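Local coordinates for Non-reducing end beta-L-arabinofuranosidase (Bacteroides thetaiotaomicron, PDB 5MQO), which probably hydrolyses glycosidic bonds of plant pectin, as a GH127 glycoside hydrolase with aceric acidase or beta-L-arabinofuranosidase activity, at residues Y404-L407 with V408-L412; F456-P459 with P460-R464. All coordinates share one frame; numbering follows the deposited sequence.

Contact 1: residues Y404-L407 with V408-L412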
ATOM      1  N   TYR A 404      -4.031  12.327  -0.159  1.00 52.84           N
ATOM      2  CA  TYR A 404      -3.173  11.253  -0.631  1.00 51.38           C
ATOM      3  C   TYR A 404      -2.698  10.379   0.526  1.00 50.78           C
ATOM      4  O   TYR A 404      -2.571   9.171   0.369  1.00 51.03           O
ATOM      5  CB  TYR A 404      -1.984  11.811  -1.422  1.00 51.76           C
ATOM      6  CG  TYR A 404      -2.387  12.555  -2.682  1.00 51.43           C
ATOM      7  CD1 TYR A 404      -3.027  11.882  -3.743  1.00 50.77           C
ATOM      8  CD2 TYR A 404      -2.156  13.921  -2.814  1.00 49.46           C
ATOM      9  CE1 TYR A 404      -3.398  12.554  -4.891  1.00 49.98           C
ATOM     10  CE2 TYR A 404      -2.537  14.593  -3.948  1.00 49.83           C
ATOM     11  CZ  TYR A 404      -3.149  13.906  -4.981  1.00 51.22           C
ATOM     12  OH  TYR A 404      -3.520  14.577  -6.111  1.00 53.09           O
ATOM     13  N   ALA A 405      -2.456  10.979   1.689  1.00 50.80           N
ATOM     14  CA  ALA A 405      -2.153  10.195   2.893  1.00 51.68           C
ATOM     15  C   ALA A 405      -3.264   9.205   3.324  1.00 50.95           C
ATOM     16  O   ALA A 405      -2.949   8.105   3.815  1.00 53.60           O
ATOM     17  CB  ALA A 405      -1.770  11.105   4.054  1.00 52.49           C
ATOM     18  N   GLU A 406      -4.526   9.590   3.148  1.00 49.25           N
ATOM     19  CA  GLU A 406      -5.669   8.712   3.424  1.00 50.97           C
ATOM     20  C   GLU A 406      -5.579   7.396   2.644  1.00 51.42           C
ATOM     21  O   GLU A 406      -5.752   6.300   3.208  1.00 52.77           O
ATOM     22  CB  GLU A 406      -6.972   9.436   3.058  1.00 52.25           C
ATOM     23  CG  GLU A 406      -8.270   8.754   3.473  1.00 52.72           C
ATOM     24  CD  GLU A 406      -8.394   8.504   4.959  1.00 54.37           C
ATOM     25  OE1 GLU A 406      -8.003   9.374   5.766  1.00 56.31           O
ATOM     26  OE2 GLU A 406      -8.889   7.424   5.333  1.00 57.73           O
ATOM     27  N   LEU A 407      -5.258   7.511   1.362  1.00 51.54           N
ATOM     28  CA  LEU A 407      -5.113   6.352   0.480  1.00 51.75           C
ATOM     29  C   LEU A 407      -3.948   5.458   0.809  1.00 51.09           C
ATOM     30  O   LEU A 407      -4.062   4.229   0.687  1.00 49.76           O
ATOM     31  CB  LEU A 407      -5.078   6.809  -0.986  1.00 52.84           C
ATOM     32  CG  LEU A 407      -6.566   7.043  -1.329  1.00 53.66           C
ATOM     33  CD1 LEU A 407      -6.781   8.275  -2.140  1.00 56.20           C
ATOM     34  CD2 LEU A 407      -7.163   5.827  -2.019  1.00 52.56           C
ATOM     35  N   VAL A 408      -2.835   6.062   1.225  1.00 50.31           N
ATOM     36  CA  VAL A 408      -1.711   5.283   1.731  1.00 49.16           C
ATOM     37  C   VAL A 408      -2.197   4.412   2.890  1.00 48.72           C
ATOM     38  O   VAL A 408      -1.889   3.229   2.919  1.00 47.73           O
ATOM     39  CB  VAL A 408      -0.517   6.189   2.154  1.00 49.76           C
ATOM     40  CG1 VAL A 408       0.540   5.407   2.919  1.00 48.87           C
ATOM     41  CG2 VAL A 408       0.134   6.818   0.933  1.00 49.94           C
ATOM     42  N   GLU A 409      -2.970   4.982   3.823  1.00 49.70           N
ATOM     43  CA  GLU A 409      -3.427   4.222   5.015  1.00 50.92           C
ATOM     44  C   GLU A 409      -4.431   3.126   4.639  1.00 51.09           C
ATOM     45  O   GLU A 409      -4.262   1.953   5.038  1.00 50.45           O
ATOM     46  CB  GLU A 409      -4.054   5.123   6.093  1.00 50.75           C
ATOM     47  CG  GLU A 409      -4.178   4.486   7.486  1.00 50.94           C
ATOM     48  CD  GLU A 409      -4.737   5.442   8.542  1.00 53.52           C
ATOM     49  OE1 GLU A 409      -5.877   5.927   8.336  1.00 57.26           O
ATOM     50  OE2 GLU A 409      -4.027   5.769   9.536  1.00 55.09           O
ATOM     51  N   THR A 410      -5.463   3.515   3.889  1.00 48.93           N
ATOM     52  CA  THR A 410      -6.488   2.577   3.411  1.00 48.50           C
ATOM     53  C   THR A 410      -5.847   1.362   2.755  1.00 47.68           C
ATOM     54  O   THR A 410      -6.152   0.227   3.130  1.00 47.71           O
ATOM     55  CB  THR A 410      -7.397   3.274   2.394  1.00 49.39           C
ATOM     56  OG1 THR A 410      -7.890   4.474   3.004  1.00 49.92           O
ATOM     57  CG2 THR A 410      -8.575   2.376   1.915  1.00 47.85           C
ATOM     58  N   CYS A 411      -4.911   1.612   1.844  1.00 46.21           N
ATOM     59  CA  CYS A 411      -4.211   0.536   1.146  1.00 46.62           C
ATOM     60  C   CYS A 411      -3.420  -0.354   2.102  1.00 47.74           C
ATOM     61  O   CYS A 411      -3.541  -1.599   2.073  1.00 46.92           O
ATOM     62  CB  CYS A 411      -3.318   1.100   0.034  1.00 45.76           C
ATOM     63  SG  CYS A 411      -4.242   1.732  -1.395  1.00 47.66           S
ATOM     64  N   LEU A 412      -2.651   0.287   2.977  1.00 48.77           N
ATOM     65  CA  LEU A 412      -1.790  -0.446   3.903  1.00 51.31           C
ATOM     66  C   LEU A 412      -2.527  -1.445   4.796  1.00 50.98           C
ATOM     67  O   LEU A 412      -2.105  -2.600   4.832  1.00 52.20           O
ATOM     68  CB  LEU A 412      -0.930   0.508   4.758  1.00 53.27           C
ATOM     69  CG  LEU A 412       0.105  -0.115   5.719  1.00 54.07           C
ATOM     70  CD1 LEU A 412       1.145  -1.014   5.061  1.00 54.14           C
ATOM     71  CD2 LEU A 412       0.810   0.997   6.487  1.00 56.36           C
TER
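Glu406 and Thr410 meet one turn apart on helix 402-416, and their side chains run at a slant to each other. The meeting point is the main-chain O of Glu406, which accepts two hydrogen bonds from Thr410. The first is the helical bond from Thr410 N to Glu406 O, 2.9 Å long and almost straight at 178°. The second runs from Thr410 OG1 to Glu406 O at 2.8 Å. The hydroxyl comes in above the carbonyl plane, 46° out of it, so it does not follow a lone pair. A chi1 of -53° sets OG1 beside the Thr410 backbone N and turns it back to the preceding turn.

The Glu406 side chain bends about its CB-CG bond and brings OE2 to 3.9 Å from Thr410 OG1. Its OE2 also lies 4.5 Å from Glu409 OE1. Arg534, from strand 529-535, answers both acids: NH2 pairs with Glu406 OE1 and NH1 with Glu409 OE1. The backbone N of Glu537 gives Glu406 OE1 a further hydrogen bond.

Other side chains of 408-412 lean on carbonyls one turn back. Cys411 SG rests 3.3 Å from Leu407 O, and Val408 CG2 lies 3.6 Å from Tyr404 O. Leu407 packs on Asn392 of helix 382-399 and on Trp327 and Val331 of helix 317-333. The Tyr404 ring makes an edge-to-face contact with Trp327.

These are contacts along a buried helix of the GH127 catalytic domain, consistent with the six-hairpin (alpha/alpha)6 fold of this clan. One flank is joined to neighbouring helices, and the acidic residues are tied to a beta strand. The threonine hydroxyl donates its hydrogen within the helix itself. The arginine probably offsets the repulsion between the two buried glutamates and would help keep both ionised.

Contact 2: residues F456-P459 with P460-R464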
ATOM      1  N   PHE A 456       4.850 -17.162  -7.379  1.00129.89           N
ATOM      2  CA  PHE A 456       4.473 -15.744  -7.420  1.00124.42           C
ATOM      3  C   PHE A 456       5.732 -14.900  -7.137  1.00122.72           C
ATOM      4  O   PHE A 456       6.565 -15.274  -6.302  1.00121.00           O
ATOM      5  CB  PHE A 456       3.344 -15.400  -6.414  1.00124.21           C
ATOM      6  CG  PHE A 456       2.514 -16.584  -5.946  1.00125.89           C
ATOM      7  CD1 PHE A 456       1.990 -17.510  -6.857  1.00124.55           C
ATOM      8  CD2 PHE A 456       2.237 -16.762  -4.576  1.00125.27           C
ATOM      9  CE1 PHE A 456       1.231 -18.592  -6.412  1.00123.95           C
ATOM     10  CE2 PHE A 456       1.472 -17.839  -4.134  1.00123.92           C
ATOM     11  CZ  PHE A 456       0.972 -18.757  -5.054  1.00122.12           C
ATOM     12  N   CYS A 457       5.879 -13.773  -7.838  1.00118.86           N
ATOM     13  CA  CYS A 457       6.939 -12.789  -7.527  1.00109.86           C
ATOM     14  C   CYS A 457       6.456 -11.714  -6.538  1.00100.54           C
ATOM     15  O   CYS A 457       7.237 -10.853  -6.126  1.00100.92           O
ATOM     16  CB  CYS A 457       7.466 -12.130  -8.814  1.00111.12           C
ATOM     17  SG  CYS A 457       6.374 -10.893  -9.567  1.00107.86           S
ATOM     18  N   CYS A 458       5.177 -11.773  -6.160  1.00 91.04           N
ATOM     19  CA  CYS A 458       4.563 -10.770  -5.294  1.00 88.20           C
ATOM     20  C   CYS A 458       4.877 -10.884  -3.762  1.00 83.56           C
ATOM     21  O   CYS A 458       5.093  -9.840  -3.124  1.00 85.32           O
ATOM     22  CB  CYS A 458       3.041 -10.724  -5.561  1.00 90.63           C
ATOM     23  SG  CYS A 458       2.188  -9.157  -5.193  1.00 94.96           S
ATOM     24  N   PRO A 459       4.918 -12.118  -3.168  1.00 75.39           N
ATOM     25  CA  PRO A 459       5.137 -12.214  -1.708  1.00 71.97           C
ATOM     26  C   PRO A 459       6.411 -11.515  -1.199  1.00 67.68           C
ATOM     27  O   PRO A 459       6.349 -10.831  -0.178  1.00 65.07           O
ATOM     28  CB  PRO A 459       5.145 -13.730  -1.424  1.00 70.06           C
ATOM     29  CG  PRO A 459       4.420 -14.324  -2.562  1.00 72.70           C
ATOM     30  CD  PRO A 459       4.728 -13.454  -3.749  1.00 74.99           C
ATOM     31  N   PRO A 460       7.537 -11.642  -1.918  1.00 63.95           N
ATOM     32  CA  PRO A 460       8.685 -10.829  -1.538  1.00 63.64           C
ATOM     33  C   PRO A 460       8.409  -9.322  -1.491  1.00 61.11           C
ATOM     34  O   PRO A 460       8.826  -8.648  -0.553  1.00 57.23           O
ATOM     35  CB  PRO A 460       9.709 -11.168  -2.615  1.00 65.10           C
ATOM     36  CG  PRO A 460       9.378 -12.571  -2.990  1.00 65.71           C
ATOM     37  CD  PRO A 460       7.887 -12.607  -2.974  1.00 65.56           C
ATOM     38  N   ASN A 461       7.690  -8.813  -2.480  1.00 61.92           N
ATOM     39  CA  ASN A 461       7.318  -7.411  -2.481  1.00 61.95           C
ATOM     40  C   ASN A 461       6.357  -7.147  -1.314  1.00 61.69           C
ATOM     41  O   ASN A 461       6.471  -6.115  -0.618  1.00 65.44           O
ATOM     42  CB  ASN A 461       6.734  -6.998  -3.858  1.00 62.98           C
ATOM     43  CG  ASN A 461       6.418  -5.504  -3.952  1.00 63.35           C
ATOM     44  OD1 ASN A 461       6.858  -4.713  -3.129  1.00 68.50           O
ATOM     45  ND2 ASN A 461       5.631  -5.121  -4.945  1.00 64.53           N
ATOM     46  N   THR A 462       5.429  -8.068  -1.064  1.00 58.32           N
ATOM     47  CA  THR A 462       4.504  -7.877   0.052  1.00 56.82           C
ATOM     48  C   THR A 462       5.265  -7.748   1.371  1.00 58.68           C
ATOM     49  O   THR A 462       5.053  -6.788   2.103  1.00 60.66           O
ATOM     50  CB  THR A 462       3.462  -8.996   0.099  1.00 53.51           C
ATOM     51  OG1 THR A 462       2.705  -8.927  -1.106  1.00 55.85           O
ATOM     52  CG2 THR A 462       2.530  -8.848   1.260  1.00 51.21           C
ATOM     53  N   LEU A 463       6.167  -8.693   1.640  1.00 59.78           N
ATOM     54  CA  LEU A 463       6.913  -8.742   2.897  1.00 59.43           C
ATOM     55  C   LEU A 463       7.863  -7.542   3.072  1.00 58.00           C
ATOM     56  O   LEU A 463       7.879  -6.907   4.116  1.00 57.41           O
ATOM     57  CB  LEU A 463       7.681 -10.070   3.029  1.00 60.93           C
ATOM     58  CG  LEU A 463       8.498 -10.282   4.328  1.00 62.70           C
ATOM     59  CD1 LEU A 463       7.675 -10.060   5.588  1.00 61.87           C
ATOM     60  CD2 LEU A 463       9.148 -11.664   4.375  1.00 63.51           C
ATOM     61  N   ARG A 464       8.635  -7.206   2.062  1.00 57.64           N
ATOM     62  CA  ARG A 464       9.485  -6.033   2.193  1.00 60.68           C
ATOM     63  C   ARG A 464       8.674  -4.752   2.391  1.00 58.87           C
ATOM     64  O   ARG A 464       9.114  -3.849   3.093  1.00 58.02           O
ATOM     65  CB  ARG A 464      10.452  -5.899   1.015  1.00 64.09           C
ATOM     66  CG  ARG A 464       9.847  -5.379  -0.263  1.00 67.00           C
ATOM     67  CD  ARG A 464       9.923  -3.855  -0.408  1.00 68.65           C
ATOM     68  NE  ARG A 464      10.781  -3.501  -1.527  1.00 71.22           N
ATOM     69  CZ  ARG A 464      10.483  -3.696  -2.816  1.00 70.82           C
ATOM     70  NH1 ARG A 464       9.326  -4.221  -3.191  1.00 71.25           N
ATOM     71  NH2 ARG A 464      11.365  -3.358  -3.751  1.00 72.51           N
TER
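Thr462 folds back on Cys458 in the first turns of helix 458-466. Its CB lies 3.4 Å from Pro459 O and 3.7 Å from Cys458 O. With chi1 at -62°, OG1 stands beside the Thr462 backbone N and makes a long hydrogen bond of 3.3 Å to Cys458 O. It approaches from above the carbonyl plane, 60° out of it. Cys458 O also takes the helical bond from Thr462 N at 2.7 Å, so it has two donors. Thr462 OG1 comes within 4.1 Å of Cys458 SG. The same chi1 puts CG2 beside the carbonyl carbon of Thr462. The side chain touches Thr382 and Ile386 of helix 382-399.

The rings of Pro459 and Pro460 run alongside each other, pointing the same way, with Pro459 CB 3.3 Å from Pro460 CD. Pro459 O then accepts from Leu463 N at 2.8 Å.

Cys458 is joined by a disulfide to Cys383, and Asn461 ND2 is hydrogen-bonded to Tyr302 OH. A proline nitrogen has no hydrogen to donate, and near a helix start none is needed. The two rings therefore stiffen the first turn at no cost in helical bonds, right beside the covalent link to helix 382-399.

Overall arrangement
Both contacts lie in the GH127 catalytic domain, and contact 1 comes before contact 2 along the chain. Their centres are 19 Å apart. Their nearest atoms are about 8 Å apart, so they do not touch. Contact 1 lies within helix 402-416, and contact 2 spans the start of helix 458-466. Helix 382-399 is their common neighbour. Contact 2 meets it near its beginning, around Thr382, Cys383 and Ile386, whereas contact 1 packs further along, from Asn388 to Thr399. Both contacts therefore pack against the same helix. Contact 1 also reaches strand 529-535 and so joins the helical domain to the beta part. Contact 2 instead borders helices 50-69 and 102-117, joining helices within that domain.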